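Local coordinates for N-acetyltransferase (Staphylococcus aureus subsp. aureus, PDB 4M85), which probably transfers an acetyl group from acetyl-coenzyme A to an amine acceptor, as a member of the GNAT superfamily, at residues 156-159 with 160-164; 140-143 with 144-147; 18-21 with 22-26; 75-78 with 79-82. All coordinates share one frame; numbering follows the deposited sequence.

Contact 1. Residues 156-159 with 160-164; sequences EAAL and KLYKK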
loop_
_atom_site.group_PDB
_atom_site.type_symbol
_atom_site.label_atom_id
_atom_site.label_comp_id
_atom_site.label_asym_id
_atom_site.label_seq_id
_atom_site.Cartn_x
_atom_site.Cartn_y
_atom_site.Cartn_z
ATOM N N GLU A 156 1.286 7.146 16.786
ATOM C CA GLU A 156 1.208 8.618 16.918
ATOM C C GLU A 156 2.197 9.356 16.019
ATOM O O GLU A 156 1.913 10.461 15.538
ATOM C CB GLU A 156 1.388 9.077 18.367
ATOM C CG GLU A 156 1.019 10.556 18.537
ATOM C CD GLU A 156 1.288 11.095 19.918
ATOM O OE1 GLU A 156 2.480 11.144 20.312
ATOM O OE2 GLU A 156 0.312 11.478 20.598
ATOM N N ALA A 157 3.355 8.761 15.781
ATOM C CA ALA A 157 4.346 9.422 14.948
ATOM C C ALA A 157 3.836 9.565 13.502
ATOM O O ALA A 157 4.041 10.609 12.853
ATOM C CB ALA A 157 5.692 8.684 15.000
ATOM N N ALA A 158 3.182 8.528 12.990
ATOM C CA ALA A 158 2.523 8.632 11.695
ATOM C C ALA A 158 1.421 9.697 11.757
ATOM O O ALA A 158 1.376 10.607 10.913
ATOM C CB ALA A 158 1.983 7.290 11.251
ATOM N N LEU A 159 0.570 9.644 12.777
ATOM C CA LEU A 159 -0.535 10.593 12.847
ATOM C C LEU A 159 -0.021 12.042 12.831
ATOM O O LEU A 159 -0.600 12.878 12.142
ATOM C CB LEU A 159 -1.423 10.324 14.062
ATOM C CG LEU A 159 -2.586 11.274 14.337
ATOM C CD1 LEU A 159 -3.626 11.251 13.202
ATOM C CD2 LEU A 159 -3.221 10.951 15.697
ATOM N N LYS A 160 1.062 12.329 13.560
ATOM C CA LYS A 160 1.633 13.672 13.571
ATOM C C LYS A 160 2.147 14.029 12.194
ATOM O O LYS A 160 1.884 15.104 11.700
ATOM C CB LYS A 160 2.820 13.764 14.516
ATOM C CG LYS A 160 2.506 13.561 15.972
ATOM C CD LYS A 160 3.800 13.556 16.760
ATOM C CE LYS A 160 3.532 13.600 18.244
ATOM N NZ LYS A 160 4.802 13.424 18.999
ATOM N N LEU A 161 2.915 13.123 11.593
ATOM C CA LEU A 161 3.378 13.293 10.210
ATOM C C LEU A 161 2.214 13.613 9.271
ATOM O O LEU A 161 2.288 14.573 8.485
ATOM C CB LEU A 161 4.170 12.059 9.726
ATOM C CG LEU A 161 4.528 11.903 8.230
ATOM C CD1 LEU A 161 5.166 13.165 7.639
ATOM C CD2 LEU A 161 5.439 10.707 8.017
ATOM N N TYR A 162 1.114 12.872 9.385
ATOM C CA TYR A 162 -0.026 13.112 8.491
ATOM C C TYR A 162 -0.704 14.455 8.727
ATOM O O TYR A 162 -1.003 15.187 7.752
ATOM C CB TYR A 162 -1.047 11.974 8.551
ATOM C CG TYR A 162 -0.447 10.625 8.228
ATOM C CD1 TYR A 162 0.529 10.502 7.263
ATOM C CD2 TYR A 162 -0.861 9.474 8.896
ATOM C CE1 TYR A 162 1.104 9.290 6.972
ATOM C CE2 TYR A 162 -0.292 8.236 8.614
ATOM C CZ TYR A 162 0.692 8.158 7.649
ATOM O OH TYR A 162 1.279 6.967 7.332
ATOM N N LYS A 163 -0.946 14.785 9.997
ATOM C CA LYS A 163 -1.521 16.096 10.345
ATOM C C LYS A 163 -0.614 17.246 9.938
ATOM O O LYS A 163 -1.108 18.307 9.594
ATOM C CB LYS A 163 -1.864 16.208 11.835
ATOM C CG LYS A 163 -3.077 15.403 12.292
ATOM C CD LYS A 163 -4.348 15.950 11.676
ATOM C CE LYS A 163 -5.580 15.167 12.070
ATOM N NZ LYS A 163 -6.192 15.684 13.302
ATOM N N LYS A 164 0.695 17.033 9.956
ATOM C CA LYS A 164 1.647 18.083 9.582
ATOM C C LYS A 164 1.556 18.429 8.092
ATOM O O LYS A 164 1.686 19.596 7.735
ATOM C CB LYS A 164 3.069 17.683 9.947
ATOM C CG LYS A 164 4.043 18.852 10.007
ATOM C CD LYS A 164 5.461 18.415 10.355
ATOM C CE LYS A 164 6.470 19.546 10.095
ATOM N NZ LYS A 164 7.757 19.304 10.820
HETATM O O HOH W 1 5.093 10.562 19.761
#
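Lys160 and Glu156 stand one turn apart on helix 156-164, the helix that leaves strand 147-152 in this GNAT fold, and they illustrate how an i to i+4 pair of opposite charges closes over an exposed helix face. Both side chains run extended and cross obliquely. Glu156 OE1 lies 3.5 Å from Lys160 NZ in a rather long salt bridge, yet only 3.4 Å from Lys160 CE, so the carboxylate oxygen meets the flank of the lysine as well as its ammonium group. A water completes a triangle, donating to Glu156 OE1 at 2.7 Å and accepting from Lys160 NZ. Lower down, the lysine rests on backbone: with CG anti to its own carbonyl carbon (chi1 -65°), Lys160 CG comes within 3.2 Å of Glu156 O, the oxygen that accepts the Lys160 N-H. A negative charge in the first turn of the helix would probably also sit favourably in the helix dipole.

Leu159 meets the following residue through its first side-chain carbon, Leu159 CB lying against Lys160 N at 3.2 Å. The rest of the side chain packs on Cys151, His181 and Leu183 of the sheet, while Leu159 O receives Lys163 N at 2.9 Å.

Ala158 works through both its carbonyl and its methyl. Tyr162 N donates to Ala158 O at 2.7 Å, almost in line with the C=O bond. The same oxygen lies over one face of the Tyr162 ring, displaced toward the rim, and beside it Ala158 CB touches Tyr162 CE2 at 3.6 Å.

Contact 2. Residues 140-143 with 144-147; sequences ESNT and HVKW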
loop_
_atom_site.group_PDB
_atom_site.type_symbol
_atom_site.label_atom_id
_atom_site.label_comp_id
_atom_site.label_asym_id
_atom_site.label_seq_id
_atom_site.Cartn_x
_atom_site.Cartn_y
_atom_site.Cartn_z
ATOM N N GLU A 140 1.160 16.318 -4.230
ATOM C CA GLU A 140 1.364 17.338 -5.269
ATOM C C GLU A 140 0.980 16.879 -6.707
ATOM O O GLU A 140 0.701 17.729 -7.565
ATOM C CB GLU A 140 2.821 17.846 -5.229
ATOM C CG GLU A 140 3.085 19.148 -5.995
ATOM C CD GLU A 140 3.361 18.982 -7.506
ATOM O OE1 GLU A 140 3.835 17.914 -7.951
ATOM O OE2 GLU A 140 3.154 19.958 -8.261
ATOM N N SER A 141 0.964 15.570 -6.975
ATOM C CA SER A 141 0.628 15.047 -8.319
ATOM C C SER A 141 -0.814 15.353 -8.799
ATOM O O SER A 141 -1.096 15.291 -10.008
ATOM C CB SER A 141 0.875 13.520 -8.417
ATOM O OG SER A 141 -0.151 12.801 -7.739
ATOM N N ASN A 142 -1.711 15.650 -7.862
ATOM C CA ASN A 142 -3.111 15.991 -8.168
ATOM C C ASN A 142 -3.740 16.749 -7.007
ATOM O O ASN A 142 -4.090 16.157 -5.979
ATOM C CB ASN A 142 -3.940 14.734 -8.438
ATOM C CG ASN A 142 -5.266 15.031 -9.128
ATOM O OD1 ASN A 142 -5.748 16.170 -9.143
ATOM N ND2 ASN A 142 -5.861 13.994 -9.707
ATOM N N THR A 143 -3.869 18.060 -7.180
ATOM C CA THR A 143 -4.466 18.930 -6.175
ATOM C C THR A 143 -5.963 19.175 -6.431
ATOM O O THR A 143 -6.576 20.056 -5.806
ATOM C CB THR A 143 -3.728 20.261 -6.126
ATOM O OG1 THR A 143 -3.797 20.890 -7.407
ATOM C CG2 THR A 143 -2.267 20.032 -5.783
ATOM N N HIS A 144 -6.539 18.378 -7.333
ATOM C CA HIS A 144 -7.952 18.444 -7.669
ATOM C C HIS A 144 -8.732 17.325 -7.038
ATOM O O HIS A 144 -9.916 17.214 -7.308
ATOM C CB HIS A 144 -8.159 18.362 -9.197
ATOM C CG HIS A 144 -7.723 19.591 -9.908
ATOM N ND1 HIS A 144 -6.399 19.959 -9.996
ATOM C CD2 HIS A 144 -8.432 20.570 -10.519
ATOM C CE1 HIS A 144 -6.307 21.106 -10.651
ATOM N NE2 HIS A 144 -7.527 21.501 -10.971
ATOM N N VAL A 145 -8.095 16.508 -6.195
ATOM C CA VAL A 145 -8.778 15.364 -5.570
ATOM C C VAL A 145 -8.706 15.403 -4.051
ATOM O O VAL A 145 -7.883 16.115 -3.462
ATOM C CB VAL A 145 -8.262 13.987 -6.072
ATOM C CG1 VAL A 145 -8.535 13.803 -7.557
ATOM C CG2 VAL A 145 -6.772 13.802 -5.797
ATOM N N LYS A 146 -9.581 14.626 -3.430
ATOM C CA LYS A 146 -9.527 14.372 -1.997
ATOM C C LYS A 146 -8.767 13.080 -1.765
ATOM O O LYS A 146 -9.216 12.007 -2.177
ATOM C CB LYS A 146 -10.936 14.265 -1.405
ATOM C CG LYS A 146 -10.947 13.865 0.065
ATOM C CD LYS A 146 -12.084 14.521 0.850
ATOM C CE LYS A 146 -13.459 13.960 0.523
ATOM N NZ LYS A 146 -13.512 12.500 0.764
ATOM N N TRP A 147 -7.609 13.194 -1.112
ATOM C CA TRP A 147 -6.816 12.039 -0.746
ATOM C C TRP A 147 -7.235 11.544 0.622
ATOM O O TRP A 147 -7.620 12.325 1.509
ATOM C CB TRP A 147 -5.330 12.380 -0.771
ATOM C CG TRP A 147 -4.833 12.877 -2.083
ATOM C CD1 TRP A 147 -4.849 14.152 -2.515
ATOM C CD2 TRP A 147 -4.200 12.116 -3.118
ATOM N NE1 TRP A 147 -4.306 14.248 -3.754
ATOM C CE2 TRP A 147 -3.885 13.013 -4.152
ATOM C CE3 TRP A 147 -3.867 10.769 -3.269
ATOM C CZ2 TRP A 147 -3.267 12.614 -5.323
ATOM C CZ3 TRP A 147 -3.258 10.370 -4.434
ATOM C CH2 TRP A 147 -2.972 11.291 -5.461
#
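Asn142 receives two N-H groups from the residues that follow it, one on its side chain and one on its main chain. Its CG lies anti to the backbone N (chi1 -164°), which sets the amide beside its own carbonyl carbon, so that Asn142 OD1 can accept the N-H of His144 N at 3.0 Å, an Asx turn. The bond is somewhat bent, and the donor is tilted out of the amide's carbonyl plane. The amide crosses the His144 side chain at about a right angle, its plane 47° from the imidazole, with Asn142 OD1 close to His144 CB at 3.3 Å. Val145 also crosses it nearly at right angles, presenting CG1 to Asn142 ND2 at 3.4 Å.

Trp147 approaches edge-on instead. Trp147 NE1 donates to Asn142 O at 2.9 Å, and the oxygen lies in the indole plane, so hydrogen bond and ring are coplanar. Val145 CG2 rests above one face, offset toward the rim, while Asn142 CB touches Trp147 CZ2 at 3.8 Å. Tyr114, Leu138 and Leu139 also pack on this indole.

The chemistry implies a division of labour: a backbone carbonyl satisfies the polar N-H of a buried indole and probably limits its rotation, while the side-chain amide closes an Asx turn in the loop between helix 130-140 and strand 147-152.

Contact 3. Residues 18-21 with 22-26; sequences KLVY and MVWDD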
loop_
_atom_site.group_PDB
_atom_site.type_symbol
_atom_site.label_atom_id
_atom_site.label_comp_id
_atom_site.label_asym_id
_atom_site.label_seq_id
_atom_site.Cartn_x
_atom_site.Cartn_y
_atom_site.Cartn_z
ATOM N N LYS A 18 8.105 -7.488 -1.007
ATOM C CA LYS A 18 8.631 -7.642 0.350
ATOM C C LYS A 18 8.019 -6.597 1.267
ATOM O O LYS A 18 7.602 -6.913 2.388
ATOM C CB LYS A 18 10.153 -7.552 0.330
ATOM C CG LYS A 18 10.808 -8.696 -0.421
ATOM C CD LYS A 18 12.326 -8.561 -0.350
ATOM C CE LYS A 18 13.024 -9.394 -1.411
ATOM N NZ LYS A 18 14.500 -9.167 -1.342
ATOM N N LEU A 19 7.913 -5.368 0.767
ATOM C CA LEU A 19 7.310 -4.272 1.531
ATOM C C LEU A 19 5.849 -4.564 1.887
ATOM O O LEU A 19 5.457 -4.422 3.047
ATOM C CB LEU A 19 7.419 -2.952 0.757
ATOM C CG LEU A 19 8.786 -2.250 0.751
ATOM C CD1 LEU A 19 8.882 -1.192 -0.347
ATOM C CD2 LEU A 19 9.121 -1.620 2.113
ATOM N N VAL A 20 5.055 -4.967 0.884
ATOM C CA VAL A 20 3.635 -5.284 1.082
ATOM C C VAL A 20 3.528 -6.488 2.015
ATOM O O VAL A 20 2.738 -6.493 2.927
ATOM C CB VAL A 20 2.916 -5.581 -0.274
ATOM C CG1 VAL A 20 1.510 -6.157 -0.065
ATOM C CG2 VAL A 20 2.846 -4.318 -1.128
ATOM N N TYR A 21 4.342 -7.503 1.784
ATOM C CA TYR A 21 4.346 -8.669 2.654
ATOM C C TYR A 21 4.517 -8.264 4.127
ATOM O O TYR A 21 3.813 -8.767 5.014
ATOM C CB TYR A 21 5.454 -9.655 2.249
ATOM C CG TYR A 21 5.394 -10.913 3.057
ATOM C CD1 TYR A 21 6.184 -11.093 4.201
ATOM C CD2 TYR A 21 4.513 -11.917 2.700
ATOM C CE1 TYR A 21 6.083 -12.257 4.963
ATOM C CE2 TYR A 21 4.397 -13.070 3.448
ATOM C CZ TYR A 21 5.177 -13.243 4.573
ATOM O OH TYR A 21 5.018 -14.428 5.271
ATOM N N MET A 22 5.471 -7.375 4.394
ATOM C CA MET A 22 5.727 -6.930 5.779
ATOM C C MET A 22 4.503 -6.255 6.372
ATOM O O MET A 22 4.145 -6.489 7.528
ATOM C CB MET A 22 6.921 -5.977 5.838
ATOM C CG MET A 22 8.264 -6.674 6.009
ATOM S SD MET A 22 9.613 -5.626 5.459
ATOM C CE MET A 22 9.126 -3.988 6.070
ATOM N N VAL A 23 3.840 -5.425 5.580
ATOM C CA VAL A 23 2.648 -4.760 6.056
ATOM C C VAL A 23 1.559 -5.793 6.366
ATOM O O VAL A 23 0.908 -5.715 7.414
ATOM C CB VAL A 23 2.134 -3.712 5.051
ATOM C CG1 VAL A 23 0.778 -3.166 5.486
ATOM C CG2 VAL A 23 3.129 -2.566 4.936
ATOM N N TRP A 24 1.348 -6.742 5.461
ATOM C CA TRP A 24 0.290 -7.745 5.652
ATOM C C TRP A 24 0.586 -8.651 6.848
ATOM O O TRP A 24 -0.333 -9.149 7.490
ATOM C CB TRP A 24 0.099 -8.606 4.393
ATOM C CG TRP A 24 -0.523 -7.897 3.209
ATOM C CD1 TRP A 24 -0.818 -6.555 3.093
ATOM C CD2 TRP A 24 -0.898 -8.498 1.961
ATOM N NE1 TRP A 24 -1.370 -6.298 1.854
ATOM C CE2 TRP A 24 -1.427 -7.472 1.142
ATOM C CE3 TRP A 24 -0.851 -9.814 1.459
ATOM C CZ2 TRP A 24 -1.894 -7.714 -0.151
ATOM C CZ3 TRP A 24 -1.339 -10.054 0.185
ATOM C CH2 TRP A 24 -1.844 -9.004 -0.607
ATOM N N ASP A 25 1.872 -8.865 7.131
ATOM C CA ASP A 25 2.311 -9.677 8.279
ATOM C C ASP A 25 2.029 -8.948 9.597
ATOM O O ASP A 25 1.543 -9.571 10.553
ATOM C CB ASP A 25 3.800 -10.049 8.160
ATOM C CG ASP A 25 4.298 -10.922 9.328
ATOM O OD1 ASP A 25 3.964 -12.127 9.388
ATOM O OD2 ASP A 25 5.029 -10.391 10.190
ATOM N N ASP A 26 2.320 -7.643 9.640
ATOM C CA ASP A 26 1.920 -6.799 10.764
ATOM C C ASP A 26 0.426 -6.935 11.004
ATOM O O ASP A 26 0.003 -7.301 12.099
ATOM C CB ASP A 26 2.244 -5.325 10.500
ATOM C CG ASP A 26 3.729 -5.022 10.577
ATOM O OD1 ASP A 26 4.481 -5.873 11.094
ATOM O OD2 ASP A 26 4.146 -3.933 10.112
#
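Val20 O accepts the backbone N-H of Trp24 N at 2.9 Å, close to straight at 166°, in the regular i to i+4 pattern of helix 13-26, the first helix of this GNAT fold. The same two residues also supply the main side-chain contact, a case of a branched residue covering an aromatic one turn later. Val20 and Trp24 lie side by side and point the same way. With CG1 anti to the backbone N (chi1 170°), the valine places that methyl over one face of the indole, 3.6 Å from the centroid of the five-membered ring of Trp24 and 22° off its normal. This is a CH-pi contact, nearest at Val20 CG1 to Trp24 CE2, 3.4 Å. It covers part of one indole face, while Ile44, Leu29, Pro103 and Leu104 also meet Trp24 from other parts of the chain.

Tyr21 takes a different direction, its side chain packing among Val32, Lys37, Val40 and Leu41. Its contribution within the helix comes from its carbonyl: Tyr21 O receives Asp25 N at 2.9 Å through a more bent bond, and Asp25 CB sits against that oxygen at 3.4 Å.

On another side of the helix Met22 lies back along the preceding turn. Met22 N donates a hydrogen bond to Lys18 O at 3.0 Å, Met22 CB reaches Leu19 O at 3.5 Å, and the sulfur, Met22 SD, comes to 3.9 Å from Lys18 O.

Contact 4. Residues 75-78 with 79-82; sequences SYSG and ENEL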
loop_
_atom_site.group_PDB
_atom_site.type_symbol
_atom_site.label_atom_id
_atom_site.label_comp_id
_atom_site.label_asym_id
_atom_site.label_seq_id
_atom_site.Cartn_x
_atom_site.Cartn_y
_atom_site.Cartn_z
ATOM N N SER A 75 -1.513 3.964 -4.081
ATOM C CA SER A 75 -2.748 4.728 -4.077
ATOM C C SER A 75 -3.545 4.516 -5.368
ATOM O O SER A 75 -2.971 4.233 -6.395
ATOM C CB SER A 75 -2.446 6.199 -3.913
ATOM O OG SER A 75 -1.757 6.718 -5.039
ATOM N N TYR A 76 -4.861 4.676 -5.274
ATOM C CA TYR A 76 -5.809 4.431 -6.387
ATOM C C TYR A 76 -7.196 4.956 -5.977
ATOM O O TYR A 76 -7.440 5.206 -4.780
ATOM C CB TYR A 76 -5.877 2.931 -6.715
ATOM C CG TYR A 76 -5.943 2.072 -5.483
ATOM C CD1 TYR A 76 -4.821 1.419 -5.003
ATOM C CD2 TYR A 76 -7.121 1.940 -4.768
ATOM C CE1 TYR A 76 -4.861 0.671 -3.841
ATOM C CE2 TYR A 76 -7.171 1.181 -3.616
ATOM C CZ TYR A 76 -6.037 0.558 -3.151
ATOM O OH TYR A 76 -6.115 -0.198 -1.998
ATOM N N SER A 77 -8.120 5.107 -6.937
ATOM C CA SER A 77 -9.430 5.685 -6.602
ATOM C C SER A 77 -10.206 4.799 -5.670
ATOM O O SER A 77 -10.260 3.580 -5.856
ATOM C CB SER A 77 -10.295 5.980 -7.856
ATOM O OG SER A 77 -10.363 4.840 -8.677
ATOM N N GLY A 78 -10.828 5.415 -4.673
ATOM C CA GLY A 78 -11.719 4.696 -3.772
ATOM C C GLY A 78 -12.923 4.083 -4.485
ATOM O O GLY A 78 -13.421 3.027 -4.098
ATOM N N GLU A 79 -13.373 4.710 -5.566
ATOM C CA GLU A 79 -14.563 4.199 -6.228
ATOM C C GLU A 79 -14.301 2.880 -6.946
ATOM O O GLU A 79 -15.191 2.066 -7.056
ATOM C CB GLU A 79 -15.207 5.239 -7.138
ATOM C CG GLU A 79 -14.457 5.638 -8.391
ATOM C CD GLU A 79 -15.303 6.538 -9.277
ATOM O OE1 GLU A 79 -16.531 6.628 -9.029
ATOM O OE2 GLU A 79 -14.753 7.162 -10.209
ATOM N N ASN A 80 -13.072 2.638 -7.375
ATOM C CA ASN A 80 -12.729 1.366 -7.993
ATOM C C ASN A 80 -12.052 0.351 -7.050
ATOM O O ASN A 80 -11.540 -0.673 -7.511
ATOM C CB ASN A 80 -11.860 1.632 -9.213
ATOM C CG ASN A 80 -12.641 2.232 -10.383
ATOM O OD1 ASN A 80 -13.853 2.130 -10.461
ATOM N ND2 ASN A 80 -11.932 2.852 -11.304
ATOM N N GLU A 81 -12.080 0.605 -5.743
ATOM C CA GLU A 81 -11.319 -0.203 -4.769
ATOM C C GLU A 81 -11.629 -1.698 -4.855
ATOM O O GLU A 81 -10.720 -2.519 -4.957
ATOM C CB GLU A 81 -11.588 0.251 -3.323
ATOM C CG GLU A 81 -10.749 -0.490 -2.293
ATOM C CD GLU A 81 -11.081 -0.142 -0.844
ATOM O OE1 GLU A 81 -11.825 0.830 -0.569
ATOM O OE2 GLU A 81 -10.588 -0.856 0.051
ATOM N N LEU A 82 -12.910 -2.039 -4.751
ATOM C CA LEU A 82 -13.334 -3.438 -4.767
ATOM C C LEU A 82 -13.112 -4.081 -6.152
ATOM O O LEU A 82 -12.898 -5.276 -6.235
ATOM C CB LEU A 82 -14.789 -3.567 -4.299
ATOM C CG LEU A 82 -15.075 -3.202 -2.833
ATOM C CD1 LEU A 82 -16.468 -3.682 -2.443
ATOM C CD2 LEU A 82 -14.048 -3.799 -1.889
HETATM O O HOH W 2 -13.679 2.478 -1.697
HETATM O O HOH W 3 -14.963 0.277 -4.040
#
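Two overlapping type I turns carry the chain from strand 68-77 into helix 81-86, and the residues that meet across them are Ser77 with Asn80 and Gly78 with Glu81. In the first turn Asn80 N gives Ser77 O a weak bond at 3.3 Å, bent to 135°. The second is straighter at its hydrogen, with Glu81 N to Gly78 O at 3.2 Å, but the donor stands well above the carbonyl plane rather than on a lone pair. Two waters also donate to Gly78 O. One of them links it to Glu81 OE1, at 2.7 Å from that carboxylate oxygen; the other accepts from Leu82 N, so one carbonyl gathers three partners where the helix begins.

Ser77 OG lies alongside Asn80, 3.6 Å from Asn80 CB. Glu81, extended with CG anti to its N (chi1 -176°), passes obliquely by the Tyr76 ring, Glu81 CG to Tyr76 CE2 at 4.2 Å.

The Glu81 carboxylate accepts hydrogen bonds from Glu108 N and Ala109 N and forms a salt bridge with Arg54, which is also hydrogen-bonded to Tyr76 OH. Tyr76 OH hydrogen-bonds Glu117 too, and backbone hydrogen bonds of Tyr76 with Tyr115 and of Gly78 with Glu113 set the turn beside strand 114-121, with Tyr84 of helix 81-86 against the Tyr76 ring.

Overall arrangement
From the N terminus the order is contact 3, contact 4, contact 2, contact 1, each finished before the next begins, so none nests or crosses. Contacts 3 and 1 tie successive turns within single helices, 13-26 and 156-164, whereas contacts 4 and 2 close short bends between a strand and a helix. The bend of contact 2 belongs to the beta-alpha-beta crossover from strand 114-121 through helix 130-140 to the parallel strand 147-152; contact 1 occupies the next helix. Contacts 2 and 4 touch, Trp147 CZ3 lying 4.0 Å from Ser75 OG. Contacts 2 and 3, with centres 27 Å apart, flank the chain's centre on opposite sides.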